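Local coordinates for protein toll-like receptor 13 (Mus musculus, PDB 4Z0C) that recognises bacterial 23S rRNA as an innate immune receptor and signals through MYD88 and TRAF6 to activate NF-kappa-B, at residues T182-E187 / P202-L207; R176-L181 / S197-P202; N219-T224 / A245-N250; M169-S174 / N189-L194. All blocks are in the same frame, centred on the assembly; numbering follows the deposited sequence.

The four contacts lie in successive turns of the leucine-rich repeat solenoid that forms the receptor's ectodomain. Along the chain, the segments of contacts 4, 2 and 1 alternate: 169-174, 176-181 and 182-187 meet 189-194, 197-202 and 202-207 of the following turn. Contact 3 (219-224 with 245-250) follows in series. Contact 1 lies on the parallel strand ladder, while contact 2 pairs strands 176-177 and 199-200 away from it; their centres are about 10 Å apart, and those of contacts 3 and 4 about 16 Å. Backbone bonds of Leu194 to Asn219 and Tyr221 join contacts 4 and 3. Turn-to-turn contacts of this kind join the repeats into the curved ectodomain of this RNA-binding receptor.

Contact 1 (T182-E187 / P202-L207); sequences THLSFE and PNLTNL. With NAG (2-acetamido-2-deoxy-beta-D-glucopyranose), chain N; NAG (2-acetamido-2-deoxy-beta-D-glucopyranose), chain F.
His183 shows how one side chain can be held between the residue before it, the next strand and a glycan. From CB, chi1 (-66°) places the ring beside Asn206, anti to the backbone carbonyl carbon, and chi2 (61°) turns it nearly parallel to the carboxamide, the two planes 11° apart. CG faces Asn206 CB, which His183 CD2 approaches to 3.6 Å; CE1 lies near Asn206 OD1 and, obliquely, Thr205 OG1. His183 NE2 comes 3.5 Å from Asn206 OD1, which lies over the ring face. On the other flank, ND1 donates to Thr182 OG1 (2.8 Å) in the ring plane, and this hydroxyl is hydrogen-bonded to the backbone oxygen of Glu159; together these fix the rotation of the imidazole. At the tip, His183 NE2 lies 3.7 Å from N2 of the N-acetylglucosamine whose C1 is bonded to Asn206 ND2, so the amide beneath the histidine is the glycosylated one.

The backbones run parallel. Thr182 O is gripped twice, by Thr205 N (2.8 Å) in the carbonyl plane on a lone pair and by Asn206 N nearly along the C=O axis, and Leu184 N then returns a bond to Asn206 O (3.0 Å). On the face away from the sugar, Leu184 CB meets Leu204 CD1 at 3.9 Å, while Leu184 and Leu207 lie side by side with Phe186 presenting its ring edge to Leu207. Polar residues on one face and leucines on the other are the signature of the LxxLxL strand ladder that lines the concave side of a leucine-rich repeat solenoid.

Contact 2 (R176-L181 / S197-P202); sequences RSLVSL and SALSLP
The flat groups that meet across this contact are peptide units; the guanidinium of Arg176 finds its partners outside. Arg176 N approaches Ala198 O within the plane of that carbonyl (2.8 Å), and Ser200 N reaches Arg176 O likewise in plane and almost straight, at 2.7 Å with 173° at the hydrogen. Leu178 N closes the series on Ser200 O (3.1 Å), this time nearly along the C=O axis. The result is a short parallel pair in which Arg176 matches Leu199 and Ser177 matches Ser200. The two serines share one face, where Ser177 OG lies 3.9 Å from Ser200 CB. Beyond the strands, the puckered ring of Pro202 sets its CG 4.1 Å from Val179 CB, the side chains crossing obliquely.

Leucines carry the inner packing. Leu178 meets two neighbours with different atoms: its CD1 touches Leu199 CD1 at 3.7 Å, while its CB abuts Leu201 CD2 at 3.6 Å. That same methyl of Leu201 also meets Leu181, which lies alongside it and points the same way.

Arg176 extends from the strand to form salt bridges with Glu150 and Asp172 and a hydrogen bond with Gln153. Helix 145-152 of the preceding turn covers this side, its Leu149 packing on Arg176, Leu178 and Leu199; past the pair, each chain leads into the next strand of the main ladder, 183-185 and 206-208 respectively.

Contact 3 (N219-T224 / A245-N250); sequences NVYLKT and AKHLQN
The CB of His247 is directed at segment 219-224, and its ring packs on Lys223, the two side chains crossing obliquely. CB of Lys223 sits over one face of the imidazole, 3.5 Å from the ring centroid and 24° off the normal, a CH-pi contact displaced toward the CD2-NE2 side. Tyr221 comes to the same ring from another direction: its CE1 lies 4.1 Å from His247 CE1, with the planes inclined at 60°, so the aromatic pair is oblique. The lysine chain bends repeatedly, and its NZ ends 5.0 Å from His247 NE2, near enough that a positive amine might somewhat disfavour protonation of the histidine. Beneath the rings and the lysine, the side chains of Leu222 and Leu248 cross obliquely, Leu222 CD1 lying 3.8 Å from Leu248 CD2.

No hydrogen bond links the two segments. The second holds its own shape: Leu248 N donates to Ala245 O (3.1 Å), closing the 3-10 segment 245-247 that bears the histidine, and Gln249 NE2 adds a second bond to Ala245 O (2.8 Å) from above the carbonyl plane. That turn stands between strands 230-232 and 253-255, while on the other side strand 220-221 is paired in parallel with strand 194-195 of the preceding turn.

Contact 4 (M169-S174 / N189-L194); sequences MYLDHS and NKLREL
The two segments are loops running in roughly the same direction, 33° apart end to end, and are tied by a backbone bond from Arg192 N to Met169 O (2.9 Å). Around this bond the side chains gather on Glu193, whose extended chain reaches across to put one carboxylate oxygen on each of two donors. His173 meets it tip to tip: NE2 donates to the syn lone pair of Glu193 OE2 at 2.5 Å, the ring and carboxylate planes only 17° apart, a short His-carboxylate bond that would probably stabilise a protonated imidazole. Leu171 N gives the other oxygen, Glu193 OE1, a weak bond of 3.2 Å. The same oxygen lies at the edge of the Tyr170 ring, 3.2 Å from Tyr170 CD1.

Such loops follow the asparagine of the LxxLxLxxN repeat, here Asn189. Its side chain bonds to Phe186 O in its own turn and to Leu163 O and Ile168 N in the preceding one, holding the two turns in step at the start of segment 189-194.

Met169 and Arg192 lie side by side, with the sulphur SD 3.8 Å above the guanidinium plane of Arg192 and displaced toward its rim. The Tyr170 ring stands nearly perpendicular to that guanidinium, its OH 3.1 Å from Arg192 NH2. Deeper in, the side chains of Leu171 and Leu191 cross at about a right angle, Leu171 CD1 lying 3.7 Å from Leu191 CD2, and the CD2 branch of Leu171 packs on the aliphatic CG of Glu193. Asp172 turns away from the second segment, accepting from Ser174 N in an Asx turn.

Contact 1 (T182-E187 / P202-L207)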
# COMPACT_ATOMS: atom_id res chain seq x y z
N THR A 182 42.10 1.39 -25.16
CA THR A 182 41.39 0.13 -25.39
C THR A 182 39.91 0.35 -25.73
O THR A 182 39.34 -0.39 -26.53
CB THR A 182 41.46 -0.79 -24.16
OG1 THR A 182 40.92 -0.11 -23.01
CG2 THR A 182 42.89 -1.16 -23.86
N HIS A 183 39.31 1.38 -25.13
CA HIS A 183 37.90 1.68 -25.33
C HIS A 183 37.69 3.11 -25.80
O HIS A 183 38.19 4.06 -25.19
CB HIS A 183 37.10 1.49 -24.03
CG HIS A 183 37.04 0.08 -23.56
ND1 HIS A 183 38.17 -0.65 -23.22
CD2 HIS A 183 35.99 -0.75 -23.35
CE1 HIS A 183 37.81 -1.86 -22.84
NE2 HIS A 183 36.49 -1.95 -22.90
N LEU A 184 36.90 3.26 -26.85
CA LEU A 184 36.60 4.58 -27.38
C LEU A 184 35.14 4.63 -27.80
O LEU A 184 34.63 3.72 -28.44
CB LEU A 184 37.52 4.87 -28.57
CG LEU A 184 37.32 6.18 -29.33
CD1 LEU A 184 37.65 7.38 -28.46
CD2 LEU A 184 38.17 6.16 -30.60
N SER A 185 34.45 5.71 -27.44
CA SER A 185 33.05 5.81 -27.80
C SER A 185 32.66 7.15 -28.40
O SER A 185 32.94 8.20 -27.82
CB SER A 185 32.17 5.51 -26.58
OG SER A 185 30.81 5.71 -26.91
N PHE A 186 32.01 7.11 -29.57
CA PHE A 186 31.41 8.30 -30.18
C PHE A 186 29.88 8.24 -30.17
O PHE A 186 29.22 8.90 -30.98
CB PHE A 186 31.87 8.44 -31.64
CG PHE A 186 33.33 8.69 -31.79
CD1 PHE A 186 33.84 9.98 -31.67
CD2 PHE A 186 34.20 7.65 -32.06
CE1 PHE A 186 35.20 10.22 -31.79
CE2 PHE A 186 35.55 7.88 -32.18
CZ PHE A 186 36.06 9.17 -32.05
N GLU A 187 29.31 7.43 -29.28
CA GLU A 187 27.86 7.25 -29.24
C GLU A 187 27.13 8.58 -29.12
O GLU A 187 27.50 9.44 -28.33
CB GLU A 187 27.47 6.33 -28.07
CG GLU A 187 25.98 6.20 -27.86
CD GLU A 187 25.62 5.53 -26.54
OE1 GLU A 187 26.42 4.70 -26.07
OE2 GLU A 187 24.53 5.83 -25.99
N PRO A 202 46.48 1.08 -31.91
CA PRO A 202 46.98 -0.29 -32.01
C PRO A 202 46.37 -1.23 -30.97
O PRO A 202 46.28 -2.44 -31.23
CB PRO A 202 48.48 -0.14 -31.74
CG PRO A 202 48.60 1.12 -30.94
CD PRO A 202 47.54 2.02 -31.48
N ASN A 203 45.92 -0.69 -29.84
CA ASN A 203 45.38 -1.52 -28.77
C ASN A 203 43.87 -1.42 -28.53
O ASN A 203 43.36 -1.93 -27.54
CB ASN A 203 46.16 -1.30 -27.47
CG ASN A 203 47.57 -1.83 -27.57
OD1 ASN A 203 47.80 -2.91 -28.12
ND2 ASN A 203 48.53 -1.07 -27.04
N LEU A 204 43.16 -0.77 -29.46
CA LEU A 204 41.72 -0.57 -29.32
C LEU A 204 40.95 -1.89 -29.48
O LEU A 204 41.08 -2.59 -30.50
CB LEU A 204 41.22 0.48 -30.33
CG LEU A 204 39.91 1.11 -29.88
CD1 LEU A 204 40.16 1.95 -28.66
CD2 LEU A 204 39.29 1.97 -30.96
N THR A 205 40.14 -2.22 -28.48
CA THR A 205 39.32 -3.44 -28.55
C THR A 205 37.83 -3.14 -28.70
O THR A 205 37.09 -3.96 -29.21
CB THR A 205 39.50 -4.30 -27.31
OG1 THR A 205 39.34 -3.48 -26.16
CG2 THR A 205 40.91 -4.87 -27.26
N ASN A 206 37.42 -1.97 -28.25
CA ASN A 206 36.01 -1.60 -28.23
C ASN A 206 35.82 -0.22 -28.85
O ASN A 206 36.36 0.77 -28.37
CB ASN A 206 35.46 -1.57 -26.78
CG ASN A 206 35.32 -2.97 -26.16
OD1 ASN A 206 36.31 -3.68 -25.95
ND2 ASN A 206 34.07 -3.36 -25.83
N LEU A 207 35.03 -0.17 -29.92
CA LEU A 207 34.68 1.10 -30.55
C LEU A 207 33.19 1.22 -30.68
O LEU A 207 32.53 0.28 -31.12
CB LEU A 207 35.30 1.20 -31.94
CG LEU A 207 34.86 2.41 -32.77
CD1 LEU A 207 35.32 3.73 -32.17
CD2 LEU A 207 35.28 2.27 -34.26
C1 NAG N . 34.06 -4.62 -25.11
C2 NAG N . 32.91 -4.55 -24.09
C3 NAG N . 32.70 -5.88 -23.39
C4 NAG N . 32.50 -7.00 -24.40
C5 NAG N . 33.70 -7.02 -25.33
C6 NAG N . 33.48 -8.13 -26.36
C7 NAG N . 32.50 -2.41 -23.05
C8 NAG N . 32.58 -1.62 -21.77
N2 NAG N . 33.15 -3.56 -23.07
O3 NAG N . 31.59 -5.77 -22.53
O4 NAG N . 32.39 -8.25 -23.76
O5 NAG N . 33.91 -5.75 -25.96
O6 NAG N . 34.62 -8.27 -27.17
O7 NAG N . 31.87 -2.00 -24.03
C1 NAG F . 25.87 -0.47 -28.40
C2 NAG F . 25.67 -1.52 -27.32
C3 NAG F . 24.28 -1.42 -26.68
C4 NAG F . 23.99 0.02 -26.30
C5 NAG F . 24.10 0.83 -27.59
C6 NAG F . 23.62 2.26 -27.47
C7 NAG F . 26.75 -3.63 -27.36
C8 NAG F . 26.86 -5.03 -27.90
N2 NAG F . 25.86 -2.82 -27.91
O3 NAG F . 24.17 -2.27 -25.57
O4 NAG F . 22.73 0.12 -25.68
O5 NAG F . 25.46 0.81 -27.93
O6 NAG F . 24.06 2.75 -26.23
O7 NAG F . 27.45 -3.24 -26.43

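Contact 2 (R176-L181 / S197-P202)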
# COMPACT_ATOMS: atom_id res chain seq x y z
N ARG A 176 48.39 10.68 -35.95
CA ARG A 176 48.66 10.53 -34.53
C ARG A 176 48.41 9.12 -34.00
O ARG A 176 47.92 8.24 -34.71
CB ARG A 176 47.90 11.58 -33.70
CG ARG A 176 46.70 12.22 -34.36
CD ARG A 176 46.13 13.29 -33.44
NE ARG A 176 45.74 14.52 -34.12
CZ ARG A 176 46.00 15.74 -33.65
NH1 ARG A 176 46.70 15.88 -32.53
NH2 ARG A 176 45.60 16.82 -34.31
N SER A 177 48.77 8.90 -32.74
CA SER A 177 48.82 7.56 -32.18
C SER A 177 48.50 7.60 -30.70
O SER A 177 49.22 8.25 -29.94
CB SER A 177 50.21 6.95 -32.40
OG SER A 177 50.24 5.57 -32.08
N LEU A 178 47.41 6.94 -30.30
CA LEU A 178 47.07 6.75 -28.89
C LEU A 178 47.25 5.27 -28.58
O LEU A 178 46.39 4.45 -28.92
CB LEU A 178 45.62 7.17 -28.61
CG LEU A 178 45.25 8.65 -28.54
CD1 LEU A 178 45.39 9.33 -29.87
CD2 LEU A 178 43.82 8.79 -28.05
N VAL A 179 48.39 4.91 -27.99
CA VAL A 179 48.78 3.50 -27.91
C VAL A 179 48.24 2.72 -26.72
O VAL A 179 48.25 1.49 -26.73
CB VAL A 179 50.32 3.32 -27.98
CG1 VAL A 179 50.88 4.07 -29.18
CG2 VAL A 179 50.98 3.75 -26.67
N SER A 180 47.80 3.44 -25.69
CA SER A 180 47.29 2.81 -24.49
C SER A 180 45.79 2.48 -24.64
O SER A 180 45.28 1.61 -23.92
CB SER A 180 47.51 3.72 -23.29
OG SER A 180 48.70 3.36 -22.61
N LEU A 181 45.13 3.15 -25.58
CA LEU A 181 43.66 3.18 -25.69
C LEU A 181 43.00 1.84 -26.02
O LEU A 181 43.27 1.26 -27.07
CB LEU A 181 43.23 4.20 -26.75
CG LEU A 181 41.82 4.73 -26.54
CD1 LEU A 181 41.75 5.47 -25.22
CD2 LEU A 181 41.40 5.64 -27.68
N SER A 197 42.12 6.60 -40.71
CA SER A 197 43.47 6.57 -41.30
C SER A 197 44.55 7.25 -40.45
O SER A 197 45.51 6.61 -40.02
CB SER A 197 43.46 7.24 -42.67
OG SER A 197 42.78 6.43 -43.62
N ALA A 198 44.36 8.54 -40.18
CA ALA A 198 45.36 9.34 -39.48
C ALA A 198 45.38 9.12 -37.96
O ALA A 198 46.10 9.82 -37.23
CB ALA A 198 45.14 10.81 -39.79
N LEU A 199 44.59 8.17 -37.49
CA LEU A 199 44.52 7.90 -36.06
C LEU A 199 44.93 6.46 -35.76
O LEU A 199 44.20 5.53 -36.05
CB LEU A 199 43.11 8.19 -35.53
CG LEU A 199 42.95 7.96 -34.03
CD1 LEU A 199 43.90 8.86 -33.26
CD2 LEU A 199 41.50 8.18 -33.58
N SER A 200 46.12 6.26 -35.22
CA SER A 200 46.56 4.89 -34.94
C SER A 200 46.19 4.45 -33.54
O SER A 200 46.67 5.01 -32.55
CB SER A 200 48.06 4.75 -35.16
OG SER A 200 48.34 4.45 -36.52
N LEU A 201 45.35 3.42 -33.45
CA LEU A 201 44.89 2.90 -32.17
C LEU A 201 45.19 1.42 -32.08
O LEU A 201 44.28 0.59 -32.13
CB LEU A 201 43.39 3.15 -32.02
CG LEU A 201 43.04 4.63 -32.17
CD1 LEU A 201 41.56 4.84 -32.10
CD2 LEU A 201 43.73 5.40 -31.08
N PRO A 202 46.48 1.08 -31.91
CA PRO A 202 46.98 -0.29 -32.01
C PRO A 202 46.37 -1.23 -30.97
O PRO A 202 46.28 -2.44 -31.23
CB PRO A 202 48.48 -0.14 -31.74
CG PRO A 202 48.60 1.12 -30.94
CD PRO A 202 47.54 2.02 -31.48

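Contact 3 (N219-T224 / A245-N250)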
# COMPACT_ATOMS: atom_id res chain seq x y z
N ASN A 219 32.12 6.76 -45.86
CA ASN A 219 33.55 6.92 -45.70
C ASN A 219 34.06 6.15 -44.48
O ASN A 219 34.16 6.71 -43.40
CB ASN A 219 33.84 8.40 -45.53
CG ASN A 219 35.07 8.86 -46.26
OD1 ASN A 219 35.95 8.06 -46.59
ND2 ASN A 219 35.14 10.16 -46.52
N VAL A 220 34.40 4.87 -44.66
CA VAL A 220 34.76 4.03 -43.52
C VAL A 220 36.14 3.40 -43.69
O VAL A 220 36.42 2.78 -44.71
CB VAL A 220 33.77 2.88 -43.34
CG1 VAL A 220 34.13 2.07 -42.10
CG2 VAL A 220 32.34 3.40 -43.24
N TYR A 221 37.00 3.55 -42.69
CA TYR A 221 38.32 2.95 -42.78
C TYR A 221 38.82 2.53 -41.41
O TYR A 221 39.14 3.38 -40.57
CB TYR A 221 39.32 3.93 -43.41
CG TYR A 221 40.67 3.31 -43.70
CD1 TYR A 221 40.90 2.61 -44.88
CD2 TYR A 221 41.72 3.43 -42.79
CE1 TYR A 221 42.13 2.04 -45.16
CE2 TYR A 221 42.97 2.87 -43.06
CZ TYR A 221 43.17 2.17 -44.25
OH TYR A 221 44.39 1.61 -44.52
N LEU A 222 38.97 1.22 -41.22
CA LEU A 222 39.25 0.67 -39.90
C LEU A 222 40.50 -0.23 -39.83
O LEU A 222 40.74 -0.86 -38.80
CB LEU A 222 38.02 -0.11 -39.39
CG LEU A 222 36.65 0.59 -39.32
CD1 LEU A 222 35.59 -0.39 -38.86
CD2 LEU A 222 36.67 1.83 -38.42
N LYS A 223 41.27 -0.30 -40.92
CA LYS A 223 42.53 -1.07 -40.98
C LYS A 223 43.43 -0.78 -39.81
O LYS A 223 44.05 -1.68 -39.21
CB LYS A 223 43.29 -0.72 -42.27
CG LYS A 223 44.82 -0.81 -42.15
CD LYS A 223 45.37 -2.11 -42.69
CE LYS A 223 46.67 -1.88 -43.43
NZ LYS A 223 46.73 -2.62 -44.74
N THR A 224 43.46 0.49 -39.47
CA THR A 224 44.29 1.02 -38.41
C THR A 224 43.87 0.57 -36.99
O THR A 224 44.54 0.91 -36.00
CB THR A 224 44.30 2.54 -38.54
OG1 THR A 224 45.58 3.06 -38.17
CG2 THR A 224 43.26 3.14 -37.67
N ALA A 245 35.60 -6.80 -44.34
CA ALA A 245 35.96 -7.90 -43.46
C ALA A 245 37.47 -8.05 -43.25
O ALA A 245 37.91 -8.56 -42.23
CB ALA A 245 35.37 -9.20 -44.00
N LYS A 246 38.26 -7.61 -44.22
CA LYS A 246 39.71 -7.68 -44.08
C LYS A 246 40.22 -6.84 -42.94
O LYS A 246 41.21 -7.17 -42.29
CB LYS A 246 40.42 -7.30 -45.38
CG LYS A 246 40.93 -8.50 -46.17
CD LYS A 246 42.46 -8.68 -46.04
CE LYS A 246 42.98 -8.62 -44.59
NZ LYS A 246 42.62 -9.81 -43.75
N HIS A 247 39.54 -5.73 -42.68
CA HIS A 247 39.93 -4.84 -41.60
C HIS A 247 39.32 -5.22 -40.25
O HIS A 247 39.53 -4.52 -39.27
CB HIS A 247 39.60 -3.40 -41.97
CG HIS A 247 40.34 -2.90 -43.17
ND1 HIS A 247 39.79 -2.01 -44.07
CD2 HIS A 247 41.58 -3.18 -43.63
CE1 HIS A 247 40.67 -1.76 -45.02
NE2 HIS A 247 41.77 -2.45 -44.78
N LEU A 248 38.58 -6.33 -40.21
CA LEU A 248 37.85 -6.72 -38.99
C LEU A 248 38.06 -8.18 -38.60
O LEU A 248 37.14 -8.82 -38.11
CB LEU A 248 36.35 -6.47 -39.18
CG LEU A 248 35.99 -5.01 -39.49
CD1 LEU A 248 34.57 -4.87 -40.06
CD2 LEU A 248 36.18 -4.13 -38.25
N GLN A 249 39.26 -8.71 -38.83
CA GLN A 249 39.46 -10.14 -38.62
C GLN A 249 39.57 -10.51 -37.15
O GLN A 249 39.50 -11.69 -36.80
CB GLN A 249 40.68 -10.65 -39.40
CG GLN A 249 40.49 -10.68 -40.91
CD GLN A 249 39.51 -11.74 -41.36
OE1 GLN A 249 39.78 -12.94 -41.24
NE2 GLN A 249 38.39 -11.31 -41.94
N ASN A 250 39.76 -9.52 -36.29
CA ASN A 250 39.74 -9.80 -34.85
C ASN A 250 38.39 -9.59 -34.16
O ASN A 250 38.27 -9.81 -32.96
CB ASN A 250 40.83 -9.00 -34.14
CG ASN A 250 42.18 -9.70 -34.18
OD1 ASN A 250 42.28 -10.90 -33.95
ND2 ASN A 250 43.23 -8.93 -34.49

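Contact 4 (M169-S174 / N189-L194)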
# COMPACT_ATOMS: atom_id res chain seq x y z
N MET A 169 31.41 15.85 -35.59
CA MET A 169 30.87 15.65 -36.93
C MET A 169 31.95 15.01 -37.77
O MET A 169 31.66 14.18 -38.63
CB MET A 169 30.47 17.00 -37.53
CG MET A 169 29.56 16.91 -38.74
SD MET A 169 28.65 18.45 -39.01
CE MET A 169 27.92 18.71 -37.40
N TYR A 170 33.20 15.39 -37.52
CA TYR A 170 34.32 14.86 -38.29
C TYR A 170 35.47 14.34 -37.42
O TYR A 170 35.75 14.89 -36.36
CB TYR A 170 34.85 15.93 -39.24
CG TYR A 170 33.80 16.41 -40.20
CD1 TYR A 170 33.34 15.58 -41.22
CD2 TYR A 170 33.25 17.69 -40.09
CE1 TYR A 170 32.37 16.00 -42.09
CE2 TYR A 170 32.26 18.11 -40.98
CZ TYR A 170 31.84 17.26 -41.98
OH TYR A 170 30.87 17.64 -42.87
N LEU A 171 36.15 13.30 -37.89
CA LEU A 171 37.38 12.86 -37.25
C LEU A 171 38.55 13.75 -37.68
O LEU A 171 38.38 14.65 -38.50
CB LEU A 171 37.68 11.39 -37.56
CG LEU A 171 36.93 10.29 -36.81
CD1 LEU A 171 35.96 10.87 -35.78
CD2 LEU A 171 36.23 9.34 -37.77
N ASP A 172 39.72 13.52 -37.09
CA ASP A 172 40.91 14.32 -37.38
C ASP A 172 41.84 13.66 -38.42
O ASP A 172 41.93 12.44 -38.48
CB ASP A 172 41.67 14.60 -36.07
CG ASP A 172 43.05 15.17 -36.30
OD1 ASP A 172 44.00 14.37 -36.43
OD2 ASP A 172 43.20 16.41 -36.35
N HIS A 173 42.53 14.47 -39.22
CA HIS A 173 43.37 13.93 -40.29
C HIS A 173 44.84 14.36 -40.34
O HIS A 173 45.41 14.50 -41.41
CB HIS A 173 42.69 14.10 -41.65
CG HIS A 173 41.39 13.37 -41.73
ND1 HIS A 173 41.32 12.01 -41.98
CD2 HIS A 173 40.12 13.78 -41.55
CE1 HIS A 173 40.05 11.63 -41.97
NE2 HIS A 173 39.30 12.69 -41.71
N SER A 174 45.43 14.57 -39.17
CA SER A 174 46.88 14.67 -39.05
C SER A 174 47.33 13.43 -38.30
O SER A 174 46.69 13.05 -37.32
CB SER A 174 47.30 15.94 -38.30
OG SER A 174 46.40 17.00 -38.55
N ASN A 189 26.76 11.13 -31.18
CA ASN A 189 27.29 12.32 -31.81
C ASN A 189 26.63 12.52 -33.17
O ASN A 189 25.52 12.01 -33.41
CB ASN A 189 28.80 12.21 -31.97
CG ASN A 189 29.53 12.53 -30.71
OD1 ASN A 189 29.95 13.66 -30.50
ND2 ASN A 189 29.69 11.54 -29.84
N LYS A 190 27.30 13.23 -34.06
CA LYS A 190 26.73 13.46 -35.38
C LYS A 190 27.77 13.22 -36.48
O LYS A 190 27.91 14.01 -37.40
CB LYS A 190 26.10 14.86 -35.46
CG LYS A 190 26.52 15.79 -34.36
CD LYS A 190 25.35 16.60 -33.86
CE LYS A 190 24.89 17.57 -34.93
NZ LYS A 190 25.86 18.68 -35.16
N LEU A 191 28.49 12.11 -36.33
CA LEU A 191 29.55 11.71 -37.26
C LEU A 191 29.09 11.56 -38.69
O LEU A 191 28.09 10.88 -38.96
CB LEU A 191 30.15 10.37 -36.83
CG LEU A 191 31.06 10.40 -35.61
CD1 LEU A 191 31.48 8.98 -35.25
CD2 LEU A 191 32.26 11.27 -35.90
N ARG A 192 29.84 12.15 -39.62
CA ARG A 192 29.59 12.00 -41.05
C ARG A 192 30.56 11.00 -41.63
O ARG A 192 30.39 10.55 -42.75
CB ARG A 192 29.74 13.34 -41.78
CG ARG A 192 28.77 14.42 -41.36
CD ARG A 192 27.58 14.52 -42.29
NE ARG A 192 26.65 15.56 -41.83
CZ ARG A 192 26.75 16.85 -42.13
NH1 ARG A 192 25.87 17.72 -41.66
NH2 ARG A 192 27.75 17.28 -42.89
N GLU A 193 31.57 10.63 -40.85
CA GLU A 193 32.61 9.73 -41.36
C GLU A 193 33.10 8.75 -40.29
O GLU A 193 33.01 9.02 -39.10
CB GLU A 193 33.81 10.55 -41.86
CG GLU A 193 34.86 10.79 -40.77
CD GLU A 193 35.82 11.93 -41.07
OE1 GLU A 193 35.38 13.10 -41.04
OE2 GLU A 193 37.02 11.66 -41.30
N LEU A 194 33.61 7.62 -40.74
CA LEU A 194 34.27 6.66 -39.86
C LEU A 194 35.65 6.31 -40.41
O LEU A 194 36.07 5.15 -40.40
CB LEU A 194 33.41 5.40 -39.69
CG LEU A 194 32.29 5.49 -38.65
CD1 LEU A 194 31.43 4.24 -38.63
CD2 LEU A 194 32.86 5.76 -37.27